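Local atomic coordinates of conserved protein (Methanosarcina mazei, PDB entry 2NR4), a protein that binds flavin mononucleotide and belongs to a family of unknown function with an FMN-binding N-terminal domain. Residues E32-T37 against P42-I47. Residues are numbered along the deposited sequence; the frame is centred on the assembly and turned at random.
With FMN (flavin mononucleotide), chain C.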
# COMPACT_ATOMS: atom_id res chain seq x y z
N GLU A 32 -1.75 8.92 -1.39
CA GLU A 32 -0.69 9.49 -0.53
C GLU A 32 0.61 9.50 -1.32
O GLU A 32 1.24 8.44 -1.57
CB GLU A 32 -0.53 8.69 0.77
CG GLU A 32 -1.87 8.48 1.54
CD GLU A 32 -2.43 9.74 2.19
OE1 GLU A 32 -1.74 10.82 2.16
OE2 GLU A 32 -3.58 9.67 2.73
N ILE A 33 1.01 10.72 -1.70
CA ILE A 33 2.19 10.90 -2.53
C ILE A 33 3.17 11.85 -1.83
O ILE A 33 2.87 12.39 -0.78
CB ILE A 33 1.81 11.40 -3.93
CG1 ILE A 33 0.85 12.61 -3.89
CG2 ILE A 33 1.17 10.21 -4.75
CD1 ILE A 33 1.49 13.95 -3.58
N ILE A 34 4.33 12.06 -2.42
CA ILE A 34 5.16 13.15 -1.90
C ILE A 34 5.06 14.30 -2.90
O ILE A 34 5.34 14.14 -4.07
CB ILE A 34 6.60 12.66 -1.73
CG1 ILE A 34 6.61 11.59 -0.61
CG2 ILE A 34 7.55 13.88 -1.45
CD1 ILE A 34 7.84 10.79 -0.59
N ALA A 35 4.69 15.46 -2.42
CA ALA A 35 4.49 16.60 -3.31
C ALA A 35 5.80 17.37 -3.39
O ALA A 35 6.36 17.70 -2.35
CB ALA A 35 3.45 17.49 -2.74
N SER A 36 6.26 17.66 -4.62
CA SER A 36 7.46 18.55 -4.77
C SER A 36 6.98 19.94 -5.17
O SER A 36 6.08 20.08 -6.00
CB SER A 36 8.46 18.01 -5.80
OG SER A 36 7.83 17.62 -7.02
N THR A 37 7.60 20.97 -4.61
CA THR A 37 7.19 22.35 -4.92
C THR A 37 8.48 23.18 -4.90
O THR A 37 9.52 22.69 -4.46
CB THR A 37 6.25 22.94 -3.84
OG1 THR A 37 6.80 22.77 -2.51
CG2 THR A 37 4.78 22.40 -3.92
N PRO A 42 13.85 23.68 -4.10
CA PRO A 42 12.92 22.53 -4.09
C PRO A 42 12.65 22.02 -2.70
O PRO A 42 13.56 21.91 -1.86
CB PRO A 42 13.64 21.48 -4.93
CG PRO A 42 15.14 21.83 -4.80
CD PRO A 42 15.16 23.34 -4.69
N ASN A 43 11.38 21.64 -2.49
CA ASN A 43 10.90 21.16 -1.22
C ASN A 43 10.04 19.93 -1.50
O ASN A 43 9.39 19.84 -2.55
CB ASN A 43 9.96 22.19 -0.62
CG ASN A 43 9.48 21.80 0.76
OD1 ASN A 43 8.29 21.45 0.98
ND2 ASN A 43 10.40 21.83 1.69
N ALA A 44 10.06 18.99 -0.58
CA ALA A 44 9.20 17.81 -0.71
C ALA A 44 8.43 17.62 0.59
O ALA A 44 8.96 17.85 1.67
CB ALA A 44 10.06 16.60 -1.00
N ALA A 45 7.19 17.14 0.50
CA ALA A 45 6.42 16.83 1.73
C ALA A 45 5.29 15.86 1.38
O ALA A 45 4.71 15.99 0.33
CB ALA A 45 5.82 18.12 2.28
N PRO A 46 5.00 14.89 2.26
CA PRO A 46 3.80 14.04 2.00
C PRO A 46 2.52 14.84 1.98
O PRO A 46 2.29 15.74 2.81
CB PRO A 46 3.81 13.04 3.15
CG PRO A 46 5.24 12.95 3.50
CD PRO A 46 5.74 14.40 3.42
N ILE A 47 1.69 14.54 0.97
CA ILE A 47 0.43 15.23 0.77
C ILE A 47 -0.52 14.23 0.17
O ILE A 47 -0.10 13.41 -0.64
CB ILE A 47 0.62 16.39 -0.25
CG1 ILE A 47 1.58 17.47 0.31
CG2 ILE A 47 -0.70 17.02 -0.61
CD1 ILE A 47 0.94 18.38 1.35
N1 FMN C . -0.24 17.96 4.94
C2 FMN C . -1.14 18.70 4.20
O2 FMN C . -1.13 19.92 4.32
N3 FMN C . -2.05 18.06 3.38
C4 FMN C . -2.04 16.68 3.27
O4 FMN C . -2.69 16.12 2.39
C4A FMN C . -1.13 15.94 4.01
N5 FMN C . -1.11 14.55 3.93
C5A FMN C . -0.19 13.81 4.65
C6 FMN C . -0.17 12.41 4.53
C7 FMN C . 0.75 11.66 5.25
C7M FMN C . 0.68 10.16 5.15
C8 FMN C . 1.66 12.32 6.10
C8M FMN C . 2.77 11.59 6.76
C9 FMN C . 1.65 13.71 6.22
C9A FMN C . 0.72 14.47 5.48
N10 FMN C . 0.69 15.86 5.57
C10 FMN C . -0.22 16.59 4.85
C1' FMN C . 1.55 16.56 6.58
C2' FMN C . 2.79 17.09 5.87
O2' FMN C . 3.40 16.06 5.14
C3' FMN C . 3.77 17.56 6.92
O3' FMN C . 3.18 18.62 7.65
C4' FMN C . 5.10 17.97 6.29
O4' FMN C . 5.99 18.11 7.37
C5' FMN C . 5.00 19.29 5.51
O5' FMN C . 6.28 19.81 5.25
P FMN C . 6.59 21.12 4.34
O1P FMN C . 6.63 22.30 5.33
O2P FMN C . 5.41 21.34 3.36
O3P FMN C . 7.97 20.92 3.71
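Ala35 CB lies 3.6 Å from Ile47 CG1, joining two antiparallel strands on the face that also carries Ile33, Thr37 and Asn43. With Ile47 CG1 anti to the carbonyl carbon (chi1 -64°), CD1 stands over the flavin's pyrimidine ring, 3.5 Å from FMN C2, and CG2, on the same side, comes to 3.7 Å from FMN O4. An alanine in place of Ile47 would probably leave that end of the flavin without aliphatic support and open a gap beside Ala35 CB. Pro46, on the other face, packs its ring against the ribityl hydroxyl, and its carbonyl O accepts a short hydrogen bond of 2.6 Å from FMN O2'. Near the phosphate, Ala45 CB is 3.4 Å from FMN O2P; the side chain of Asn43 also borders this group. Glu32 OE1 lies 3.3 Å from FMN C6, at the rim of the benzenoid ring. Backbone pairing sets the strands in register: Ile33 with Ile47, Ala35 with Ala45 and Thr37 with Asn43 are hydrogen-bonded pairs, two bonds each, the shortest from Ala35 N to Ala45 O at 2.8 Å. On the Pro46 face, Ile34 CG2 meets Ala44 CB diagonally at 3.7 Å. The two strands form the first hairpin of a six-stranded antiparallel barrel, consistent with the FMN-binding clan. Strand 75-79 pairs with the other edge of 32-37 through backbone bonds of Ile34 with Asn79 and Ser36 with Ala77; Asn79 ND2 also donates to Ile34 O, and Thr37 OG1 is hydrogen-bonded to Asn69. Helix 65-73 packs on Asn43 and Ala45, helix 84-92 on Ile34 and Pro46, and Val155 of the second subunit on Ile33.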